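Local coordinates for CRISPR-associated endonuclease Cas1 (Thermotoga maritima, PDB 4XTK), which probably acts as a metal-dependent double-stranded DNA endonuclease in CRISPR adaptive immunity, which protects the cell against viruses and plasmids, at residues E[190-195]-E[245-250]; E[164-169]-E[175-180]. All coordinates share one frame; numbering follows the deposited sequence.

How the interactions relate
Interactions 1 and 2 are neighbours in the helical part of the chain, their centres 11 Å apart. Interaction 2 ties segment 164-169 to the loop that follows helix 148-166, and that loop leads into helix 188-208, which carries one side of interaction 1. R180 joins the two: its NH2 lies 2.8 Å from S194 OG and its NH1 2.8 Å from N190 OD1, both probable hydrogen bonds. F175 O also packs 3.5 Å from F247 CZ. Interaction 1 is nearer the manganese site predicted by similarity, with the I193 side chain about 10 Å from that of E236; interaction 2 lies away from it.

Interaction 1: E[190-195]-E[245-250]; sequences NTLISF and RLFLNL
Helix-to-helix packing in the mainly helical part of Cas1 is what this contact belongs to: L192 and I193 of helix 188-208 meet F247 of helix 230-252, and these three buried side chains carry nearly all of it. The backbones come closest at L192 and F247, whose CA atoms are 6.8 Å apart. The F247 ring is the centrepiece, and the two aliphatic residues use different parts of it. I193 reaches over one face. Its CD1 sits 4.1 Å from the centroid of the F247 ring, 29° off the ring normal, which makes a CH-pi contact; the same CD1 is 3.7 Å from F247 CG, so the methyl is displaced toward the root of the ring. L192 comes instead to the rim, where its CD1 lies near the ring plane and 4.0 Å from F247 CD1. The L192 and F247 side chains meet at about a right angle. With F247 CG anti to its own backbone N (chi1 157°), the ring lies crosswise to the direction joining the two helices, one face to I193 CD1 and an edge to L192 CD1.

Behind the touching residues, N190 O takes two donors from opposite faces of its plane, the helical N-H of S194 and the S194 hydroxyl (OG to N190 O, 2.9 Å). More apolar packing surrounds the contact: I193 also touches Y163 of helix 148-166, and L192 touches V251 one turn beyond F247. The F247 helix also carries E236, and helix 148-166 carries E155; both are manganese ligands by similarity. Apolar side chains packed on a buried aromatic ring between two helices are what a helical core is built from, consistent with the C-terminal helical domain that holds the metal site in Cas1 proteins.

Interaction 2: E[164-169]-E[175-180]; sequences SMIDSL and FRIEKR
D167, in the segment 164-169, presents its carboxylate to the backbone N-H groups of I177 and E178. From CB, which points toward the loop 175-180, the side chain turns (chi1 -90°) to set the carboxylate against those amides. At the tip the two oxygens take consecutive amides. OD1 accepts the N-H of I177, with an N-H...O angle of 156°; the modelled separation is very short, and at this resolution its exact length should not be leaned on. OD1 also lies 3.3 Å from I177 CG1 and 3.5 Å from R176 CB, so carbon flanks it. OD2 takes the N-H of E178 only weakly, the angle there being 120°.

The D167 backbone joins in as well. Its carbonyl O sits over the centre of the R176 guanidinium, 3.2 Å from CZ, above the face and not in line with any N-H; R176 NE bonds weakly to V170 O instead. Alongside, I166 CG2 packs against I177 CD1 at 4.0 Å, adding an apolar patch.

Nearby charges pull both ways, with E178 OE2 4.9 Å from D167 OD2 and R176 NE 5.6 Å from D167 OD1. A buried carboxylate that meets two successive backbone N-H groups, one only weakly, is nonetheless probably ionised, the amides favouring that form, and would tie residues 177 and 178 to segment 164-169.

Interaction 1: E[190-195]-E[245-250]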
ATOM      1  N   ASN E 190     -14.376 -29.540  12.279  1.00 41.37           N
ATOM      2  CA  ASN E 190     -13.299 -28.566  12.379  1.00 40.69           C
ATOM      3  C   ASN E 190     -12.640 -28.278  11.028  1.00 46.53           C
ATOM      4  O   ASN E 190     -12.093 -27.193  10.817  1.00 53.57           O
ATOM      5  CB  ASN E 190     -12.248 -29.017  13.395  1.00 45.77           C
ATOM      6  CG  ASN E 190     -12.725 -28.852  14.825  1.00 52.79           C
ATOM      7  OD1 ASN E 190     -12.913 -27.733  15.298  1.00 54.02           O
ATOM      8  ND2 ASN E 190     -12.905 -29.963  15.528  1.00 48.71           N
ATOM      9  N   THR E 191     -12.699 -29.237  10.113  1.00 44.24           N
ATOM     10  CA  THR E 191     -12.226 -29.001   8.754  1.00 45.03           C
ATOM     11  C   THR E 191     -13.094 -27.948   8.074  1.00 44.53           C
ATOM     12  O   THR E 191     -12.598 -27.100   7.329  1.00 51.33           O
ATOM     13  CB  THR E 191     -12.241 -30.288   7.917  1.00 49.09           C
ATOM     14  OG1 THR E 191     -11.350 -31.243   8.503  1.00 53.59           O
ATOM     15  CG2 THR E 191     -11.805 -30.002   6.485  1.00 46.60           C
ATOM     16  N   LEU E 192     -14.395 -28.007   8.344  1.00 44.86           N
ATOM     17  CA  LEU E 192     -15.338 -27.049   7.790  1.00 45.20           C
ATOM     18  C   LEU E 192     -15.201 -25.671   8.435  1.00 40.34           C
ATOM     19  O   LEU E 192     -15.089 -24.662   7.735  1.00 41.27           O
ATOM     20  CB  LEU E 192     -16.769 -27.562   7.948  1.00 47.70           C
ATOM     21  CG  LEU E 192     -17.136 -28.725   7.029  1.00 47.38           C
ATOM     22  CD1 LEU E 192     -18.477 -29.294   7.430  1.00 51.47           C
ATOM     23  CD2 LEU E 192     -17.154 -28.281   5.571  1.00 46.22           C
ATOM     24  N   ILE E 193     -15.210 -25.639   9.767  1.00 41.79           N
ATOM     25  CA  ILE E 193     -15.085 -24.385  10.499  1.00 44.39           C
ATOM     26  C   ILE E 193     -13.793 -23.661  10.107  1.00 37.16           C
ATOM     27  O   ILE E 193     -13.806 -22.461   9.841  1.00 36.27           O
ATOM     28  CB  ILE E 193     -15.110 -24.608  12.025  1.00 48.01           C
ATOM     29  CG1 ILE E 193     -16.401 -25.315  12.442  1.00 56.25           C
ATOM     30  CG2 ILE E 193     -14.957 -23.282  12.765  1.00 46.64           C
ATOM     31  CD1 ILE E 193     -17.651 -24.540  12.110  1.00 63.76           C
ATOM     32  N   SER E 194     -12.690 -24.402  10.051  1.00 36.97           N
ATOM     33  CA  SER E 194     -11.414 -23.827   9.639  1.00 35.97           C
ATOM     34  C   SER E 194     -11.503 -23.259   8.236  1.00 41.63           C
ATOM     35  O   SER E 194     -11.029 -22.149   7.978  1.00 40.64           O
ATOM     36  CB  SER E 194     -10.297 -24.863   9.704  1.00 36.27           C
ATOM     37  OG  SER E 194      -9.989 -25.178  11.051  1.00 45.67           O
ATOM     38  N   PHE E 195     -12.121 -24.016   7.335  1.00 44.17           N
ATOM     39  CA  PHE E 195     -12.251 -23.576   5.954  1.00 45.05           C
ATOM     40  C   PHE E 195     -13.121 -22.324   5.854  1.00 48.16           C
ATOM     41  O   PHE E 195     -12.741 -21.353   5.199  1.00 47.41           O
ATOM     42  CB  PHE E 195     -12.822 -24.692   5.085  1.00 43.44           C
ATOM     43  CG  PHE E 195     -12.903 -24.333   3.636  1.00 44.04           C
ATOM     44  CD1 PHE E 195     -11.756 -24.276   2.860  1.00 46.11           C
ATOM     45  CD2 PHE E 195     -14.124 -24.031   3.050  1.00 47.55           C
ATOM     46  CE1 PHE E 195     -11.823 -23.931   1.513  1.00 48.68           C
ATOM     47  CE2 PHE E 195     -14.202 -23.691   1.707  1.00 50.84           C
ATOM     48  CZ  PHE E 195     -13.049 -23.639   0.937  1.00 48.19           C
ATOM     49  N   ARG E 245     -23.638 -20.604  10.808  1.00 49.72           N
ATOM     50  CA  ARG E 245     -24.914 -20.838  10.150  1.00 51.66           C
ATOM     51  C   ARG E 245     -24.725 -21.759   8.949  1.00 47.21           C
ATOM     52  O   ARG E 245     -25.508 -22.684   8.728  1.00 49.82           O
ATOM     53  CB  ARG E 245     -25.549 -19.517   9.712  1.00 57.93           C
ATOM     54  CG  ARG E 245     -26.714 -19.681   8.742  1.00 70.79           C
ATOM     55  CD  ARG E 245     -27.578 -18.433   8.714  1.00 83.93           C
ATOM     56  NE  ARG E 245     -28.164 -18.152  10.024  1.00 90.86           N
ATOM     57  CZ  ARG E 245     -28.169 -16.955  10.603  1.00 90.36           C
ATOM     58  NH1 ARG E 245     -27.618 -15.914   9.987  1.00 83.36           N
ATOM     59  NH2 ARG E 245     -28.726 -16.798  11.799  1.00 92.19           N
ATOM     60  N   LEU E 246     -23.665 -21.507   8.193  1.00 46.47           N
ATOM     61  CA  LEU E 246     -23.351 -22.298   7.015  1.00 52.45           C
ATOM     62  C   LEU E 246     -22.978 -23.727   7.399  1.00 57.99           C
ATOM     63  O   LEU E 246     -23.383 -24.683   6.739  1.00 56.19           O
ATOM     64  CB  LEU E 246     -22.217 -21.640   6.238  1.00 48.92           C
ATOM     65  CG  LEU E 246     -22.014 -22.033   4.785  1.00 62.92           C
ATOM     66  CD1 LEU E 246     -23.292 -21.781   4.010  1.00 60.65           C
ATOM     67  CD2 LEU E 246     -20.861 -21.228   4.215  1.00 66.81           C
ATOM     68  N   PHE E 247     -22.211 -23.864   8.477  1.00 59.86           N
ATOM     69  CA  PHE E 247     -21.760 -25.174   8.944  1.00 50.84           C
ATOM     70  C   PHE E 247     -22.929 -26.062   9.350  1.00 53.54           C
ATOM     71  O   PHE E 247     -23.002 -27.226   8.949  1.00 46.02           O
ATOM     72  CB  PHE E 247     -20.785 -25.023  10.115  1.00 40.82           C
ATOM     73  CG  PHE E 247     -20.692 -26.239  10.982  1.00 45.97           C
ATOM     74  CD1 PHE E 247     -20.067 -27.387  10.523  1.00 47.59           C
ATOM     75  CD2 PHE E 247     -21.237 -26.240  12.256  1.00 48.60           C
ATOM     76  CE1 PHE E 247     -19.992 -28.518  11.320  1.00 53.03           C
ATOM     77  CE2 PHE E 247     -21.162 -27.370  13.060  1.00 52.28           C
ATOM     78  CZ  PHE E 247     -20.538 -28.507  12.591  1.00 52.64           C
ATOM     79  N   LEU E 248     -23.834 -25.507  10.150  1.00 57.18           N
ATOM     80  CA  LEU E 248     -25.029 -26.225  10.580  1.00 50.97           C
ATOM     81  C   LEU E 248     -25.909 -26.605   9.388  1.00 56.51           C
ATOM     82  O   LEU E 248     -26.286 -27.765   9.219  1.00 56.79           O
ATOM     83  CB  LEU E 248     -25.836 -25.382  11.573  1.00 46.26           C
ATOM     84  CG  LEU E 248     -25.317 -25.233  13.006  1.00 48.36           C
ATOM     85  CD1 LEU E 248     -26.239 -24.327  13.813  1.00 44.36           C
ATOM     86  CD2 LEU E 248     -25.168 -26.586  13.678  1.00 44.29           C
ATOM     87  N   ASN E 249     -26.231 -25.615   8.563  1.00 61.40           N
ATOM     88  CA  ASN E 249     -27.118 -25.832   7.429  1.00 66.14           C
ATOM     89  C   ASN E 249     -26.601 -26.906   6.484  1.00 65.92           C
ATOM     90  O   ASN E 249     -27.361 -27.759   6.034  1.00 67.52           O
ATOM     91  CB  ASN E 249     -27.331 -24.524   6.666  1.00 67.31           C
ATOM     92  CG  ASN E 249     -28.207 -23.547   7.422  1.00 72.13           C
ATOM     93  OD1 ASN E 249     -28.660 -23.834   8.532  1.00 75.80           O
ATOM     94  ND2 ASN E 249     -28.443 -22.383   6.831  1.00 76.33           N
ATOM     95  N   LEU E 250     -25.305 -26.881   6.203  1.00 60.43           N
ATOM     96  CA  LEU E 250     -24.743 -27.812   5.233  1.00 61.49           C
ATOM     97  C   LEU E 250     -24.637 -29.253   5.758  1.00 64.10           C
ATOM     98  O   LEU E 250     -24.911 -30.198   5.014  1.00 68.83           O
ATOM     99  CB  LEU E 250     -23.377 -27.305   4.765  1.00 59.52           C
ATOM    100  CG  LEU E 250     -23.475 -26.083   3.838  1.00 60.71           C
ATOM    101  CD1 LEU E 250     -22.100 -25.583   3.421  1.00 57.63           C
ATOM    102  CD2 LEU E 250     -24.330 -26.388   2.612  1.00 60.46           C
TER

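Interaction 2: E[164-169]-E[175-180]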
ATOM      1  N   SER E 164     -19.289 -25.773  21.901  1.00 47.80           N
ATOM      2  CA  SER E 164     -19.866 -26.924  22.585  1.00 59.77           C
ATOM      3  C   SER E 164     -21.384 -26.840  22.582  1.00 55.93           C
ATOM      4  O   SER E 164     -22.063 -27.860  22.486  1.00 62.40           O
ATOM      5  CB  SER E 164     -19.357 -27.028  24.024  1.00 68.39           C
ATOM      6  OG  SER E 164     -17.987 -27.393  24.055  1.00 77.08           O
ATOM      7  N   MET E 165     -21.915 -25.625  22.684  1.00 50.82           N
ATOM      8  CA  MET E 165     -23.360 -25.445  22.668  1.00 52.60           C
ATOM      9  C   MET E 165     -23.889 -25.648  21.255  1.00 56.79           C
ATOM     10  O   MET E 165     -25.017 -26.100  21.067  1.00 62.37           O
ATOM     11  CB  MET E 165     -23.754 -24.063  23.195  1.00 54.00           C
ATOM     12  CG  MET E 165     -23.340 -23.786  24.641  1.00 55.05           C
ATOM     13  SD  MET E 165     -23.955 -25.004  25.829  1.00 58.99           S
ATOM     14  CE  MET E 165     -25.696 -25.071  25.419  1.00 56.16           C
ATOM     15  N   ILE E 166     -23.062 -25.325  20.266  1.00 58.23           N
ATOM     16  CA  ILE E 166     -23.426 -25.503  18.862  1.00 58.15           C
ATOM     17  C   ILE E 166     -23.576 -26.985  18.532  1.00 62.06           C
ATOM     18  O   ILE E 166     -24.407 -27.368  17.712  1.00 62.42           O
ATOM     19  CB  ILE E 166     -22.375 -24.862  17.923  1.00 53.46           C
ATOM     20  CG1 ILE E 166     -22.423 -23.341  18.031  1.00 57.67           C
ATOM     21  CG2 ILE E 166     -22.607 -25.264  16.484  1.00 53.61           C
ATOM     22  CD1 ILE E 166     -23.756 -22.758  17.670  1.00 57.28           C
ATOM     23  N   ASP E 167     -22.787 -27.822  19.198  1.00 65.04           N
ATOM     24  CA  ASP E 167     -22.824 -29.259  18.952  1.00 59.82           C
ATOM     25  C   ASP E 167     -24.149 -29.918  19.329  1.00 62.88           C
ATOM     26  O   ASP E 167     -24.420 -31.043  18.915  1.00 67.00           O
ATOM     27  CB  ASP E 167     -21.683 -29.950  19.696  1.00 60.42           C
ATOM     28  CG  ASP E 167     -20.419 -30.042  18.867  1.00 64.38           C
ATOM     29  OD1 ASP E 167     -20.510 -29.894  17.628  1.00 53.06           O
ATOM     30  OD2 ASP E 167     -19.338 -30.273  19.450  1.00 73.20           O
ATOM     31  N   SER E 168     -24.980 -29.230  20.105  1.00 61.44           N
ATOM     32  CA  SER E 168     -26.283 -29.784  20.464  1.00 61.25           C
ATOM     33  C   SER E 168     -27.275 -29.637  19.311  1.00 66.59           C
ATOM     34  O   SER E 168     -28.368 -30.202  19.345  1.00 74.12           O
ATOM     35  CB  SER E 168     -26.828 -29.116  21.729  1.00 59.02           C
ATOM     36  OG  SER E 168     -27.046 -27.731  21.543  1.00 62.86           O
ATOM     37  N   LEU E 169     -26.884 -28.879  18.291  1.00 63.89           N
ATOM     38  CA  LEU E 169     -27.709 -28.690  17.103  1.00 62.42           C
ATOM     39  C   LEU E 169     -27.323 -29.643  15.980  1.00 58.22           C
ATOM     40  O   LEU E 169     -27.968 -29.671  14.934  1.00 62.60           O
ATOM     41  CB  LEU E 169     -27.598 -27.246  16.614  1.00 54.51           C
ATOM     42  CG  LEU E 169     -28.134 -26.206  17.593  1.00 54.08           C
ATOM     43  CD1 LEU E 169     -27.784 -24.810  17.126  1.00 49.32           C
ATOM     44  CD2 LEU E 169     -29.640 -26.366  17.758  1.00 53.90           C
ATOM     45  N   PHE E 175     -20.163 -35.527  12.738  1.00 54.63           N
ATOM     46  CA  PHE E 175     -20.045 -34.121  12.377  1.00 58.10           C
ATOM     47  C   PHE E 175     -20.062 -33.123  13.537  1.00 55.07           C
ATOM     48  O   PHE E 175     -20.132 -31.921  13.306  1.00 56.13           O
ATOM     49  CB  PHE E 175     -21.136 -33.776  11.366  1.00 62.31           C
ATOM     50  CG  PHE E 175     -20.880 -34.364  10.018  1.00 61.11           C
ATOM     51  CD1 PHE E 175     -21.298 -35.651   9.720  1.00 52.44           C
ATOM     52  CD2 PHE E 175     -20.173 -33.651   9.063  1.00 56.85           C
ATOM     53  CE1 PHE E 175     -21.039 -36.206   8.488  1.00 53.90           C
ATOM     54  CE2 PHE E 175     -19.911 -34.199   7.825  1.00 58.71           C
ATOM     55  CZ  PHE E 175     -20.343 -35.476   7.538  1.00 60.16           C
ATOM     56  N   ARG E 176     -20.064 -33.606  14.773  1.00 56.44           N
ATOM     57  CA  ARG E 176     -19.966 -32.700  15.922  1.00 58.85           C
ATOM     58  C   ARG E 176     -18.562 -32.112  16.054  1.00 50.11           C
ATOM     59  O   ARG E 176     -17.566 -32.767  15.741  1.00 50.84           O
ATOM     60  CB  ARG E 176     -20.362 -33.411  17.223  1.00 55.04           C
ATOM     61  CG  ARG E 176     -21.808 -33.859  17.229  1.00 52.35           C
ATOM     62  CD  ARG E 176     -22.303 -34.251  18.599  1.00 64.37           C
ATOM     63  NE  ARG E 176     -23.758 -34.380  18.596  1.00 74.95           N
ATOM     64  CZ  ARG E 176     -24.528 -34.203  19.662  1.00 83.29           C
ATOM     65  NH1 ARG E 176     -23.985 -33.886  20.832  1.00 89.97           N
ATOM     66  NH2 ARG E 176     -25.843 -34.336  19.557  1.00 80.91           N
ATOM     67  N   ILE E 177     -18.497 -30.864  16.509  1.00 45.53           N
ATOM     68  CA  ILE E 177     -17.227 -30.174  16.697  1.00 48.86           C
ATOM     69  C   ILE E 177     -16.411 -30.819  17.806  1.00 43.57           C
ATOM     70  O   ILE E 177     -15.182 -30.833  17.751  1.00 45.00           O
ATOM     71  CB  ILE E 177     -17.444 -28.690  17.034  1.00 50.16           C
ATOM     72  CG1 ILE E 177     -18.368 -28.044  15.997  1.00 43.36           C
ATOM     73  CG2 ILE E 177     -16.111 -27.954  17.142  1.00 39.14           C
ATOM     74  CD1 ILE E 177     -18.902 -26.692  16.414  1.00 44.90           C
ATOM     75  N   GLU E 178     -17.114 -31.392  18.783  1.00 57.73           N
ATOM     76  CA  GLU E 178     -16.499 -31.854  20.022  1.00 62.39           C
ATOM     77  C   GLU E 178     -15.794 -30.662  20.672  1.00 78.23           C
ATOM     78  O   GLU E 178     -16.441 -29.710  21.112  1.00 80.73           O
ATOM     79  CB  GLU E 178     -15.532 -33.011  19.768  1.00 63.99           C
ATOM     80  CG  GLU E 178     -16.198 -34.274  19.233  1.00 81.81           C
ATOM     81  CD  GLU E 178     -17.265 -34.823  20.168  1.00 95.10           C
ATOM     82  OE1 GLU E 178     -16.971 -34.998  21.372  1.00102.55           O
ATOM     83  OE2 GLU E 178     -18.395 -35.087  19.698  1.00 95.30           O
ATOM     84  N   LYS E 179     -14.475 -30.722  20.747  1.00 45.98           N
ATOM     85  CA  LYS E 179     -13.688 -29.602  21.243  1.00 66.36           C
ATOM     86  C   LYS E 179     -13.012 -28.852  20.089  1.00 62.05           C
ATOM     87  O   LYS E 179     -12.386 -29.474  19.240  1.00 68.72           O
ATOM     88  CB  LYS E 179     -12.655 -30.124  22.239  1.00 62.78           C
ATOM     89  CG  LYS E 179     -11.838 -29.097  22.990  1.00 71.15           C
ATOM     90  CD  LYS E 179     -10.931 -29.855  23.974  1.00 89.10           C
ATOM     91  CE  LYS E 179     -10.089 -28.942  24.849  1.00 99.42           C
ATOM     92  NZ  LYS E 179     -10.897 -28.204  25.854  1.00104.95           N
ATOM     93  N   ARG E 180     -13.165 -27.528  20.034  1.00 54.83           N
ATOM     94  CA  ARG E 180     -12.339 -26.703  19.143  1.00 54.26           C
ATOM     95  C   ARG E 180     -11.417 -25.780  19.922  1.00 67.70           C
ATOM     96  O   ARG E 180     -11.871 -24.903  20.658  1.00 76.94           O
ATOM     97  CB  ARG E 180     -13.178 -25.849  18.191  1.00 54.22           C
ATOM     98  CG  ARG E 180     -12.296 -24.998  17.253  1.00 46.06           C
ATOM     99  CD  ARG E 180     -13.070 -24.427  16.079  1.00 41.32           C
ATOM    100  NE  ARG E 180     -12.205 -23.745  15.116  1.00 43.07           N
ATOM    101  CZ  ARG E 180     -11.742 -24.302  13.999  1.00 48.90           C
ATOM    102  NH1 ARG E 180     -12.051 -25.558  13.704  1.00 58.65           N
ATOM    103  NH2 ARG E 180     -10.970 -23.606  13.172  1.00 38.95           N
TER